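PDB 5T3U: PTS system, IIA component, which probably passes phosphoryl groups along a sugar phosphotransferase system linked to fucose utilization, as mannose-family IIA components do. Local coordinates for residues R9-A14 / E109-Y114; L24-M29 / F102-L107; R38-G43 / D62-S67; V71-D76 / D94-V99. All coordinates share one frame; numbering follows the deposited sequence.

In the fold
The four contacts lie in one alpha/beta domain built round a parallel sheet with strand order 39-44, 7-16, 68-75, 96-100. Interaction 4 is the pairing of strands 68-75 and 96-100. Interactions 1 and 3 dock helices 104-112 and 50-65 against strands 7-16 and 39-44, which are neighbours in the sheet. Interaction 2 joins helix 104-112 to helix 19-31, and its centre lies about 9 Å from that of interaction 1. Along the chain, interactions 3 and 4 follow each other, and both are nested inside the loops closed by interactions 2 and 1. Interactions 2 and 4 also touch the second subunit, so helix 19-31 and strand 96-100 serve both the core and the dimer interface.

Interaction 1: residues R9-A14 / E109-Y114; sequences RGILVA and ELISSY
Ile11 and Arg9 of strand 7-16 hold the C-terminal end of helix 104-112 and the turn after it. The delta methyl of Ile11 does the apolar work. CD1 lies 3.7 Å from Leu110 CB and equally close to Ile111 CG1, and it approaches the backbone between these two residues. Tyr114 CD2 is a looser neighbour of the same methyl. Arg9 makes the polar contact. A bend at chi3 (-48°) turns NE off the line of the chain. NH1 meets Ser113 O at 2.9 Å, near the guanidinium plane, but the N-H...O angle of 123° makes this a weak bond. A water bridges as well: it accepts from Arg9 NH1 at 2.8 Å and donates to Leu110 O and Ser113 OG. In the next shell, Ser113 OG donates to Glu109 O at 2.8 Å, which ties the serine back to the last helical turn. Arg9 NH2 bonds Ser116 O, and Arg38 bonds Arg9 O and makes a cation-pi contact with Tyr114. The contact thus joins an apolar part from Ile11 to a polar one from Arg9. A probably charged guanidinium would suit Ser113 O and, through the water, Leu110 O near the helix C-terminus.

Interaction 2: residues L24-M29 / F102-L107; sequences LMTAEM and FNIPLL
Thr26 and Ala27 of helix 19-31 pack on Ile104 and Leu107 in the first turn of helix 104-112, a helix-helix contact beside the parallel sheet of this alpha/beta fold. The cross-contact is apolar. Ile104 CD1 lies 3.7 Å from Thr26 CG2, and the two side chains cross at about a right angle. Thr26 CG2, anti to its backbone N, faces Ile104; OG1, anti to the carbonyl carbon, has polar partners. Ala27 CB rests on Leu107, 3.8 Å from CD2. The same leucine methyl comes within 3.8 Å of Leu24 N. Leu107 also reaches the sheet at Ile11, Val13 and Leu74, so it sits between helix 19-31 and the strands.

The polar bonds do not join the two segments. The strongest partner of Thr26 OG1 is His16 O of the second subunit; Gly22 O of its own helix and Phe19 N of that subunit are further partners. Thr26 thus serves both the helix pair and the dimer interface. Asn103 ND2 bonds Ala127 O of its own chain and Gly101 O of the second subunit. Asn103 is also the N-cap of helix 104-112: its OD1 accepts from Leu106 N at 3.1 Å, the donor tilted 30° from the amide plane.

Interaction 3: residues R38-G43 / D62-S67; sequences RVRTLG and DELLDS
Arg40 of strand 39-44 reaches across Leu64 to Glu63 on helix 50-65. Its CB points toward the helix and has Leu64 CD1 4.2 Å away. CG is anti to the carbonyl carbon (chi1 -71°), and the chain runs extended from there to NE. CD passes Leu64 CG at 4.2 Å. NE lies 3.9 Å from Leu64 CD2 and donates to Asn36 O. Arginine and leucine slide past each other in opposite directions, so the leucine packs along the shaft of the arginine. At the tip, CZ and both terminal nitrogens stand near Glu63 CB; NH1 is 3.5 Å from it.

NH1 forms the salt bridge, with Glu63 OE2 at 2.9 Å. The bond is almost straight, at 176°, and the oxygen lies in the guanidinium plane. Seen from the carboxylate, however, NH1 stands well above the plane, and the two flat groups are turned 68° apart. NH1 also bonds Gln60 OE1, one turn earlier in the helix. A water closes a small ring on the other amino group: it accepts from Arg40 NH2 at 2.8 Å and donates to Glu63 OE2. The guanidinium is therefore fixed from several directions, although Glu63 itself is exposed.

Leu64 CD2 extends the apolar contact to the Arg38 backbone, 3.9 Å from its C atom. Strand 39-44 is an outer strand of the sheet within this chain. Helix 50-65 lies over it and over strand 7-16, where Leu12 meets both Arg40 and Leu64, while Arg38 turns to Asp115 and Tyr114.

Interaction 4: residues V71-D76 / D94-V99; sequences VIVLTD and DSVDIV
The beta-alpha-beta unit of strand 68-75, helix 81-90 and strand 96-100 brings Val71-Leu74 and Val96-Val99 side by side as parallel strands. Their local axes approach to 4.6 Å. Five backbone bonds join them. Val71 N donates to Ser95 O, Val73 N to Asp97 O and Thr75 N to Val99 O. In return, Asp97 N donates to Val71 O and Val99 N to Val73 O. The shortest, Val73 N to Asp97 O, is 2.7 Å. The longest, Thr75 N to Val99 O, is 3.0 Å. CA-H...O contacts add to the seam, among them Val96 CA to Val71 O at 3.3 Å.

Val71, Val73, Val96 and Ile98 share the face turned to helices 50-65 and 81-90. Ile72, Leu74, Asp97 and Val99 share the other, where helices 104-112 and 120-129 pack. Strand 96-100 is an outermost strand of the sheet within this chain, but Val99 pairs antiparallel with a strand of the second subunit, which carries the sheet across the interface. Thr75 OG1 bonds Asn83 ND2 and Thr100 OG1. On the first face, Val73 CG2, anti to its carbonyl carbon, meets Val96 CG1 at 3.8 Å. On the second, Leu74 and Val99 lie side by side, with Leu74 CD2 4.0 Å from Val99 CB.

Interaction 1: residues R9-A14 / E109-Y114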
loop_
_atom_site.group_PDB
_atom_site.type_symbol
_atom_site.label_atom_id
_atom_site.label_comp_id
_atom_site.label_asym_id
_atom_site.label_seq_id
_atom_site.Cartn_x
_atom_site.Cartn_y
_atom_site.Cartn_z
ATOM N N ARG A 9 -7.301 -3.025 -20.508
ATOM C CA ARG A 9 -7.200 -3.428 -19.105
ATOM C C ARG A 9 -7.693 -2.300 -18.208
ATOM O O ARG A 9 -7.196 -1.184 -18.310
ATOM C CB ARG A 9 -5.722 -3.710 -18.800
ATOM C CG ARG A 9 -5.405 -4.486 -17.546
ATOM C CD ARG A 9 -3.999 -5.016 -17.589
ATOM N NE ARG A 9 -3.728 -5.661 -18.860
ATOM C CZ ARG A 9 -2.882 -5.195 -19.766
ATOM N NH1 ARG A 9 -2.189 -4.086 -19.513
ATOM N NH2 ARG A 9 -2.727 -5.843 -20.925
ATOM N N GLY A 10 -8.681 -2.598 -17.368
ATOM C CA GLY A 10 -9.144 -1.706 -16.294
ATOM C C GLY A 10 -8.590 -2.137 -14.936
ATOM O O GLY A 10 -8.070 -3.258 -14.781
ATOM N N ILE A 11 -8.652 -1.257 -13.949
ATOM C CA ILE A 11 -8.079 -1.598 -12.657
ATOM C C ILE A 11 -9.063 -1.218 -11.599
ATOM O O ILE A 11 -9.511 -0.089 -11.552
ATOM C CB ILE A 11 -6.704 -0.873 -12.393
ATOM C CG1 ILE A 11 -5.650 -1.225 -13.456
ATOM C CG2 ILE A 11 -6.143 -1.191 -10.954
ATOM C CD1 ILE A 11 -4.437 -0.307 -13.383
ATOM N N LEU A 12 -9.413 -2.160 -10.739
ATOM C CA LEU A 12 -10.174 -1.794 -9.560
ATOM C C LEU A 12 -9.288 -1.964 -8.326
ATOM O O LEU A 12 -8.714 -3.036 -8.123
ATOM C CB LEU A 12 -11.418 -2.672 -9.418
ATOM C CG LEU A 12 -12.258 -2.485 -8.151
ATOM C CD1 LEU A 12 -12.890 -1.075 -8.026
ATOM C CD2 LEU A 12 -13.320 -3.550 -8.103
ATOM N N VAL A 13 -9.183 -0.920 -7.513
ATOM C CA VAL A 13 -8.360 -0.999 -6.304
ATOM C C VAL A 13 -9.347 -1.031 -5.167
ATOM O O VAL A 13 -10.124 -0.069 -4.994
ATOM C CB VAL A 13 -7.473 0.254 -6.102
ATOM C CG1 VAL A 13 -6.442 0.009 -5.038
ATOM C CG2 VAL A 13 -6.798 0.676 -7.393
ATOM N N ALA A 14 -9.323 -2.103 -4.379
ATOM C CA ALA A 14 -10.329 -2.258 -3.320
ATOM C C ALA A 14 -9.709 -2.583 -1.970
ATOM O O ALA A 14 -8.773 -3.339 -1.906
ATOM C CB ALA A 14 -11.323 -3.345 -3.703
ATOM N N GLU A 109 2.805 0.654 -11.831
ATOM C CA GLU A 109 3.183 -0.109 -13.009
ATOM C C GLU A 109 1.963 -0.569 -13.820
ATOM O O GLU A 109 1.987 -0.555 -15.051
ATOM C CB GLU A 109 3.998 -1.349 -12.588
ATOM C CG GLU A 109 4.292 -2.333 -13.735
ATOM C CD GLU A 109 4.956 -1.671 -14.956
ATOM O OE1 GLU A 109 5.755 -0.711 -14.788
ATOM O OE2 GLU A 109 4.674 -2.114 -16.096
ATOM N N LEU A 110 0.927 -1.046 -13.127
ATOM C CA LEU A 110 -0.302 -1.469 -13.813
ATOM C C LEU A 110 -0.971 -0.289 -14.510
ATOM O O LEU A 110 -1.458 -0.432 -15.648
ATOM C CB LEU A 110 -1.253 -2.172 -12.848
ATOM C CG LEU A 110 -0.777 -3.577 -12.443
ATOM C CD1 LEU A 110 -1.658 -4.230 -11.353
ATOM C CD2 LEU A 110 -0.620 -4.503 -13.695
ATOM N N ILE A 111 -0.976 0.889 -13.887
ATOM C CA ILE A 111 -1.562 2.048 -14.609
ATOM C C ILE A 111 -0.722 2.411 -15.852
ATOM O O ILE A 111 -1.263 2.573 -16.958
ATOM C CB ILE A 111 -1.807 3.274 -13.716
ATOM C CG1 ILE A 111 -2.858 2.973 -12.652
ATOM C CG2 ILE A 111 -2.308 4.483 -14.574
ATOM C CD1 ILE A 111 -2.946 4.057 -11.511
ATOM N N SER A 112 0.600 2.470 -15.685
ATOM C CA SER A 112 1.507 2.851 -16.782
ATOM C C SER A 112 1.433 1.932 -17.986
ATOM O O SER A 112 1.744 2.353 -19.106
ATOM C CB SER A 112 2.960 2.907 -16.288
ATOM O OG SER A 112 3.031 3.796 -15.194
ATOM N N SER A 113 1.047 0.677 -17.752
ATOM C CA SER A 113 1.064 -0.350 -18.790
ATOM C C SER A 113 -0.346 -0.789 -19.238
ATOM O O SER A 113 -0.492 -1.774 -19.983
ATOM C CB SER A 113 1.900 -1.548 -18.331
ATOM O OG SER A 113 1.297 -2.197 -17.215
ATOM N N TYR A 114 -1.380 -0.051 -18.831
ATOM C CA TYR A 114 -2.737 -0.532 -19.105
ATOM C C TYR A 114 -3.230 -0.407 -20.568
ATOM O O TYR A 114 -4.334 -0.863 -20.904
ATOM C CB TYR A 114 -3.761 -0.040 -18.084
ATOM C CG TYR A 114 -4.101 1.448 -18.008
ATOM C CD1 TYR A 114 -3.742 2.359 -19.009
ATOM C CD2 TYR A 114 -4.824 1.929 -16.915
ATOM C CE1 TYR A 114 -4.105 3.713 -18.911
ATOM C CE2 TYR A 114 -5.169 3.243 -16.801
ATOM C CZ TYR A 114 -4.815 4.137 -17.799
ATOM O OH TYR A 114 -5.182 5.455 -17.645
HETATM O O HOH W 1 -1.404 -2.908 -17.040
#

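Interaction 2: residues L24-M29 / F102-L107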
loop_
_atom_site.group_PDB
_atom_site.type_symbol
_atom_site.label_atom_id
_atom_site.label_comp_id
_atom_site.label_asym_id
_atom_site.label_seq_id
_atom_site.Cartn_x
_atom_site.Cartn_y
_atom_site.Cartn_z
ATOM N N LEU A 24 -4.600 5.327 -5.018
ATOM C CA LEU A 24 -4.807 5.888 -6.360
ATOM C C LEU A 24 -4.340 7.319 -6.439
ATOM O O LEU A 24 -3.683 7.677 -7.387
ATOM C CB LEU A 24 -6.271 5.828 -6.812
ATOM C CG LEU A 24 -6.521 6.338 -8.252
ATOM C CD1 LEU A 24 -5.623 5.652 -9.356
ATOM C CD2 LEU A 24 -8.011 6.188 -8.613
ATOM N N MET A 25 -4.734 8.132 -5.462
ATOM C CA MET A 25 -4.345 9.545 -5.364
ATOM C C MET A 25 -2.824 9.664 -5.492
ATOM O O MET A 25 -2.319 10.418 -6.324
ATOM C CB MET A 25 -4.808 10.105 -4.005
ATOM C CG MET A 25 -4.550 11.550 -3.792
ATOM S SD MET A 25 -2.848 11.939 -3.223
ATOM C CE MET A 25 -3.132 13.708 -2.956
ATOM N N THR A 26 -2.107 8.859 -4.712
ATOM C CA THR A 26 -0.642 8.854 -4.743
ATOM C C THR A 26 -0.113 8.378 -6.089
ATOM O O THR A 26 0.818 8.976 -6.637
ATOM C CB THR A 26 -0.101 7.987 -3.622
ATOM O OG1 THR A 26 -0.433 8.607 -2.377
ATOM C CG2 THR A 26 1.415 7.811 -3.716
ATOM N N ALA A 27 -0.700 7.311 -6.638
ATOM C CA ALA A 27 -0.255 6.803 -7.936
ATOM C C ALA A 27 -0.402 7.870 -9.026
ATOM O O ALA A 27 0.439 7.947 -9.921
ATOM C CB ALA A 27 -1.015 5.485 -8.343
ATOM N N GLU A 28 -1.454 8.696 -8.925
ATOM C CA GLU A 28 -1.718 9.738 -9.919
ATOM C C GLU A 28 -0.685 10.863 -9.853
ATOM O O GLU A 28 -0.471 11.583 -10.852
ATOM C CB GLU A 28 -3.149 10.270 -9.795
ATOM C CG GLU A 28 -4.194 9.210 -10.214
ATOM C CD GLU A 28 -5.617 9.602 -9.916
ATOM O OE1 GLU A 28 -5.894 10.158 -8.828
ATOM O OE2 GLU A 28 -6.484 9.328 -10.767
ATOM N N MET A 29 -0.019 10.986 -8.703
ATOM C CA MET A 29 1.068 11.961 -8.571
ATOM C C MET A 29 2.234 11.544 -9.445
ATOM O O MET A 29 3.024 12.388 -9.864
ATOM C CB MET A 29 1.503 12.119 -7.125
ATOM C CG MET A 29 0.478 12.858 -6.276
ATOM S SD MET A 29 0.961 13.016 -4.542
ATOM C CE MET A 29 2.431 14.041 -4.710
ATOM N N PHE A 102 -1.275 -5.467 -2.425
ATOM C CA PHE A 102 -0.661 -4.500 -3.339
ATOM C C PHE A 102 0.077 -3.348 -2.650
ATOM O O PHE A 102 -0.259 -2.955 -1.520
ATOM C CB PHE A 102 -1.695 -3.926 -4.338
ATOM C CG PHE A 102 -2.601 -2.850 -3.770
ATOM C CD1 PHE A 102 -3.835 -3.177 -3.207
ATOM C CD2 PHE A 102 -2.248 -1.510 -3.849
ATOM C CE1 PHE A 102 -4.694 -2.170 -2.684
ATOM C CE2 PHE A 102 -3.080 -0.509 -3.330
ATOM C CZ PHE A 102 -4.314 -0.843 -2.753
ATOM N N ASN A 103 1.032 -2.777 -3.373
ATOM C CA ASN A 103 1.779 -1.619 -2.914
ATOM C C ASN A 103 1.766 -0.544 -4.015
ATOM O O ASN A 103 1.156 -0.735 -5.065
ATOM C CB ASN A 103 3.207 -2.025 -2.477
ATOM C CG ASN A 103 3.981 -2.722 -3.570
ATOM O OD1 ASN A 103 3.512 -2.799 -4.715
ATOM N ND2 ASN A 103 5.181 -3.236 -3.239
ATOM N N ILE A 104 2.377 0.607 -3.761
ATOM C CA ILE A 104 2.362 1.682 -4.759
ATOM C C ILE A 104 3.085 1.239 -6.043
ATOM O O ILE A 104 2.573 1.439 -7.127
ATOM C CB ILE A 104 2.866 3.023 -4.156
ATOM C CG1 ILE A 104 1.715 3.707 -3.435
ATOM C CG2 ILE A 104 3.512 3.990 -5.226
ATOM C CD1 ILE A 104 0.593 4.215 -4.330
ATOM N N PRO A 105 4.250 0.573 -5.928
ATOM C CA PRO A 105 4.918 0.126 -7.172
ATOM C C PRO A 105 4.064 -0.746 -8.115
ATOM O O PRO A 105 4.125 -0.544 -9.337
ATOM C CB PRO A 105 6.107 -0.675 -6.648
ATOM C CG PRO A 105 6.461 0.036 -5.344
ATOM C CD PRO A 105 5.107 0.327 -4.743
ATOM N N LEU A 106 3.299 -1.704 -7.573
ATOM C CA LEU A 106 2.347 -2.474 -8.382
ATOM C C LEU A 106 1.307 -1.578 -9.061
ATOM O O LEU A 106 1.103 -1.661 -10.290
ATOM C CB LEU A 106 1.633 -3.537 -7.531
ATOM C CG LEU A 106 0.702 -4.533 -8.303
ATOM C CD1 LEU A 106 1.381 -5.259 -9.454
ATOM C CD2 LEU A 106 0.134 -5.558 -7.326
ATOM N N LEU A 107 0.651 -0.713 -8.275
ATOM C CA LEU A 107 -0.422 0.131 -8.814
ATOM C C LEU A 107 0.114 1.043 -9.918
ATOM O O LEU A 107 -0.434 1.079 -11.017
ATOM C CB LEU A 107 -1.156 0.930 -7.709
ATOM C CG LEU A 107 -2.308 1.836 -8.223
ATOM C CD1 LEU A 107 -3.336 1.068 -9.117
ATOM C CD2 LEU A 107 -3.019 2.577 -7.060
#

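Interaction 3: residues R38-G43 / D62-S67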
loop_
_atom_site.group_PDB
_atom_site.type_symbol
_atom_site.label_atom_id
_atom_site.label_comp_id
_atom_site.label_asym_id
_atom_site.label_seq_id
_atom_site.Cartn_x
_atom_site.Cartn_y
_atom_site.Cartn_z
ATOM N N ARG A 38 -11.402 3.534 -16.760
ATOM C CA ARG A 38 -10.151 2.733 -16.724
ATOM C C ARG A 38 -9.749 2.291 -15.319
ATOM O O ARG A 38 -9.196 1.219 -15.140
ATOM C CB ARG A 38 -8.957 3.498 -17.318
ATOM C CG ARG A 38 -9.159 4.070 -18.681
ATOM C CD ARG A 38 -9.510 3.009 -19.722
ATOM N NE ARG A 38 -8.563 1.884 -19.794
ATOM C CZ ARG A 38 -7.424 1.879 -20.488
ATOM N NH1 ARG A 38 -7.033 2.953 -21.162
ATOM N NH2 ARG A 38 -6.651 0.791 -20.502
ATOM N N VAL A 39 -9.988 3.139 -14.329
ATOM C CA VAL A 39 -9.554 2.892 -12.952
ATOM C C VAL A 39 -10.588 3.349 -11.968
ATOM O O VAL A 39 -11.165 4.451 -12.096
ATOM C CB VAL A 39 -8.194 3.613 -12.611
ATOM C CG1 VAL A 39 -7.733 3.251 -11.185
ATOM C CG2 VAL A 39 -7.111 3.239 -13.629
ATOM N N ARG A 40 -10.844 2.484 -10.990
ATOM C CA ARG A 40 -11.795 2.794 -9.912
ATOM C C ARG A 40 -11.277 2.332 -8.568
ATOM O O ARG A 40 -10.447 1.425 -8.495
ATOM C CB ARG A 40 -13.152 2.117 -10.192
ATOM C CG ARG A 40 -13.895 2.792 -11.356
ATOM C CD ARG A 40 -15.293 2.187 -11.521
ATOM N NE ARG A 40 -15.803 2.497 -12.854
ATOM C CZ ARG A 40 -17.061 2.294 -13.243
ATOM N NH1 ARG A 40 -17.955 1.794 -12.391
ATOM N NH2 ARG A 40 -17.418 2.624 -14.480
ATOM N N THR A 41 -11.797 2.924 -7.502
ATOM C CA THR A 41 -11.506 2.403 -6.178
ATOM C C THR A 41 -12.778 2.079 -5.410
ATOM O O THR A 41 -13.839 2.634 -5.691
ATOM C CB THR A 41 -10.663 3.398 -5.340
ATOM O OG1 THR A 41 -11.461 4.536 -4.999
ATOM C CG2 THR A 41 -9.446 3.837 -6.126
ATOM N N LEU A 42 -12.659 1.211 -4.414
ATOM C CA LEU A 42 -13.784 0.954 -3.516
ATOM C C LEU A 42 -13.251 0.672 -2.124
ATOM O O LEU A 42 -12.374 -0.166 -1.964
ATOM C CB LEU A 42 -14.584 -0.253 -4.024
ATOM C CG LEU A 42 -15.938 -0.549 -3.378
ATOM C CD1 LEU A 42 -16.888 0.662 -3.562
ATOM C CD2 LEU A 42 -16.539 -1.823 -4.044
ATOM N N GLY A 43 -13.798 1.360 -1.120
ATOM C CA GLY A 43 -13.440 1.105 0.263
ATOM C C GLY A 43 -14.616 0.571 1.063
ATOM O O GLY A 43 -15.711 1.096 0.967
ATOM N N ASP A 62 -18.024 -5.236 -13.259
ATOM C CA ASP A 62 -18.874 -5.356 -14.454
ATOM C C ASP A 62 -18.769 -4.123 -15.341
ATOM O O ASP A 62 -18.573 -4.231 -16.553
ATOM C CB ASP A 62 -20.348 -5.552 -14.054
ATOM C CG ASP A 62 -20.622 -6.912 -13.439
ATOM O OD1 ASP A 62 -19.801 -7.842 -13.601
ATOM O OD2 ASP A 62 -21.694 -7.070 -12.806
ATOM N N GLU A 63 -18.887 -2.951 -14.740
ATOM C CA GLU A 63 -18.808 -1.711 -15.507
ATOM C C GLU A 63 -17.445 -1.438 -16.136
ATOM O O GLU A 63 -17.348 -0.881 -17.227
ATOM C CB GLU A 63 -19.295 -0.530 -14.675
ATOM C CG GLU A 63 -20.809 -0.562 -14.529
ATOM C CD GLU A 63 -21.321 0.310 -13.401
ATOM O OE1 GLU A 63 -22.301 -0.121 -12.752
ATOM O OE2 GLU A 63 -20.757 1.407 -13.161
ATOM N N LEU A 64 -16.388 -1.884 -15.472
ATOM C CA LEU A 64 -15.056 -1.752 -16.019
ATOM C C LEU A 64 -14.932 -2.697 -17.206
ATOM O O LEU A 64 -14.287 -2.360 -18.193
ATOM C CB LEU A 64 -13.983 -1.975 -14.930
ATOM C CG LEU A 64 -13.688 -0.743 -14.037
ATOM C CD1 LEU A 64 -12.765 -1.082 -12.844
ATOM C CD2 LEU A 64 -13.096 0.445 -14.843
ATOM N N LEU A 65 -15.565 -3.865 -17.131
ATOM C CA LEU A 65 -15.561 -4.801 -18.273
ATOM C C LEU A 65 -16.335 -4.321 -19.516
ATOM O O LEU A 65 -16.106 -4.845 -20.641
ATOM C CB LEU A 65 -15.975 -6.231 -17.868
ATOM C CG LEU A 65 -15.009 -7.056 -16.997
ATOM C CD1 LEU A 65 -15.763 -8.206 -16.289
ATOM C CD2 LEU A 65 -13.800 -7.581 -17.785
ATOM N N ASP A 66 -17.203 -3.325 -19.346
ATOM C CA ASP A 66 -17.882 -2.744 -20.504
ATOM C C ASP A 66 -16.916 -1.960 -21.370
ATOM O O ASP A 66 -17.193 -1.762 -22.548
ATOM C CB ASP A 66 -19.026 -1.807 -20.113
ATOM C CG ASP A 66 -20.161 -2.513 -19.433
ATOM O OD1 ASP A 66 -20.441 -3.687 -19.762
ATOM O OD2 ASP A 66 -20.790 -1.876 -18.545
ATOM N N SER A 67 -15.800 -1.506 -20.766
ATOM C CA SER A 67 -14.833 -0.591 -21.398
ATOM C C SER A 67 -13.438 -1.148 -21.532
ATOM O O SER A 67 -12.558 -0.476 -22.072
ATOM C CB SER A 67 -14.667 0.673 -20.545
ATOM O OG SER A 67 -15.837 1.446 -20.563
HETATM O O HOH W 2 -19.920 2.962 -15.653
#

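Interaction 4: residues V71-D76 / D94-V99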
loop_
_atom_site.group_PDB
_atom_site.type_symbol
_atom_site.label_atom_id
_atom_site.label_comp_id
_atom_site.label_asym_id
_atom_site.label_seq_id
_atom_site.Cartn_x
_atom_site.Cartn_y
_atom_site.Cartn_z
ATOM N N VAL A 71 -9.891 -6.990 -16.441
ATOM C CA VAL A 71 -9.779 -6.161 -15.236
ATOM C C VAL A 71 -8.820 -6.833 -14.228
ATOM O O VAL A 71 -8.889 -8.044 -13.996
ATOM C CB VAL A 71 -11.171 -5.875 -14.625
ATOM C CG1 VAL A 71 -11.068 -5.179 -13.246
ATOM C CG2 VAL A 71 -11.994 -5.038 -15.568
ATOM N N ILE A 72 -7.906 -6.049 -13.663
ATOM C CA ILE A 72 -7.141 -6.476 -12.500
ATOM C C ILE A 72 -7.755 -5.824 -11.264
ATOM O O ILE A 72 -7.930 -4.615 -11.197
ATOM C CB ILE A 72 -5.620 -6.170 -12.655
ATOM C CG1 ILE A 72 -5.095 -6.835 -13.934
ATOM C CG2 ILE A 72 -4.774 -6.713 -11.426
ATOM C CD1 ILE A 72 -3.684 -6.441 -14.264
ATOM N N VAL A 73 -8.153 -6.668 -10.321
ATOM C CA VAL A 73 -8.599 -6.245 -9.020
ATOM C C VAL A 73 -7.386 -6.303 -8.085
ATOM O O VAL A 73 -6.733 -7.363 -7.945
ATOM C CB VAL A 73 -9.734 -7.175 -8.483
ATOM C CG1 VAL A 73 -10.219 -6.715 -7.111
ATOM C CG2 VAL A 73 -10.910 -7.222 -9.462
ATOM N N LEU A 74 -7.081 -5.168 -7.466
ATOM C CA LEU A 74 -6.048 -5.110 -6.416
ATOM C C LEU A 74 -6.754 -5.038 -5.082
ATOM O O LEU A 74 -7.631 -4.184 -4.883
ATOM C CB LEU A 74 -5.151 -3.890 -6.598
ATOM C CG LEU A 74 -4.394 -3.772 -7.927
ATOM C CD1 LEU A 74 -3.500 -2.514 -7.883
ATOM C CD2 LEU A 74 -3.587 -5.036 -8.275
ATOM N N THR A 75 -6.412 -5.953 -4.178
ATOM C CA THR A 75 -7.003 -5.912 -2.840
ATOM C C THR A 75 -5.910 -5.776 -1.761
ATOM O O THR A 75 -4.743 -6.114 -1.983
ATOM C CB THR A 75 -7.851 -7.153 -2.550
ATOM O OG1 THR A 75 -6.983 -8.282 -2.518
ATOM C CG2 THR A 75 -8.980 -7.344 -3.642
ATOM N N ASP A 76 -6.318 -5.272 -0.602
ATOM C CA ASP A 76 -5.371 -4.881 0.432
ATOM C C ASP A 76 -4.649 -6.054 1.084
ATOM O O ASP A 76 -3.443 -5.990 1.286
ATOM C CB ASP A 76 -6.010 -3.930 1.472
ATOM C CG ASP A 76 -7.367 -4.423 2.018
ATOM O OD1 ASP A 76 -7.942 -5.418 1.503
ATOM O OD2 ASP A 76 -7.879 -3.754 2.961
ATOM N N ASP A 94 -12.089 -15.658 -16.367
ATOM C CA ASP A 94 -10.696 -15.475 -16.733
ATOM C C ASP A 94 -10.295 -14.022 -17.046
ATOM O O ASP A 94 -9.121 -13.668 -16.906
ATOM C CB ASP A 94 -10.334 -16.364 -17.919
ATOM C CG ASP A 94 -10.293 -17.849 -17.561
ATOM O OD1 ASP A 94 -10.254 -18.220 -16.356
ATOM O OD2 ASP A 94 -10.313 -18.654 -18.512
ATOM N N SER A 95 -11.249 -13.195 -17.467
ATOM C CA SER A 95 -10.951 -11.792 -17.777
ATOM C C SER A 95 -10.704 -10.949 -16.502
ATOM O O SER A 95 -10.328 -9.779 -16.592
ATOM C CB SER A 95 -12.081 -11.168 -18.560
ATOM O OG SER A 95 -13.246 -11.223 -17.766
ATOM N N VAL A 96 -10.909 -11.541 -15.330
ATOM C CA VAL A 96 -10.711 -10.800 -14.075
ATOM C C VAL A 96 -9.590 -11.433 -13.283
ATOM O O VAL A 96 -9.700 -12.584 -12.861
ATOM C CB VAL A 96 -11.981 -10.761 -13.208
ATOM C CG1 VAL A 96 -11.693 -10.113 -11.833
ATOM C CG2 VAL A 96 -13.101 -10.016 -13.931
ATOM N N ASP A 97 -8.512 -10.673 -13.094
ATOM C CA ASP A 97 -7.438 -11.110 -12.219
ATOM C C ASP A 97 -7.528 -10.462 -10.851
ATOM O O ASP A 97 -8.053 -9.362 -10.721
ATOM C CB ASP A 97 -6.073 -10.831 -12.850
ATOM C CG ASP A 97 -5.762 -11.798 -13.963
ATOM O OD1 ASP A 97 -5.773 -13.019 -13.685
ATOM O OD2 ASP A 97 -5.549 -11.337 -15.112
ATOM N N ILE A 98 -7.006 -11.164 -9.842
ATOM C CA ILE A 98 -7.023 -10.671 -8.458
ATOM C C ILE A 98 -5.619 -10.751 -7.864
ATOM O O ILE A 98 -5.064 -11.843 -7.739
ATOM C CB ILE A 98 -8.014 -11.467 -7.555
ATOM C CG1 ILE A 98 -9.422 -11.520 -8.201
ATOM C CG2 ILE A 98 -8.039 -10.832 -6.126
ATOM C CD1 ILE A 98 -10.363 -12.518 -7.557
ATOM N N VAL A 99 -5.036 -9.597 -7.524
ATOM C CA VAL A 99 -3.705 -9.563 -6.890
ATOM C C VAL A 99 -3.873 -8.895 -5.534
ATOM O O VAL A 99 -4.371 -7.772 -5.446
ATOM C CB VAL A 99 -2.632 -8.845 -7.760
ATOM C CG1 VAL A 99 -1.255 -8.865 -7.082
ATOM C CG2 VAL A 99 -2.519 -9.513 -9.124
#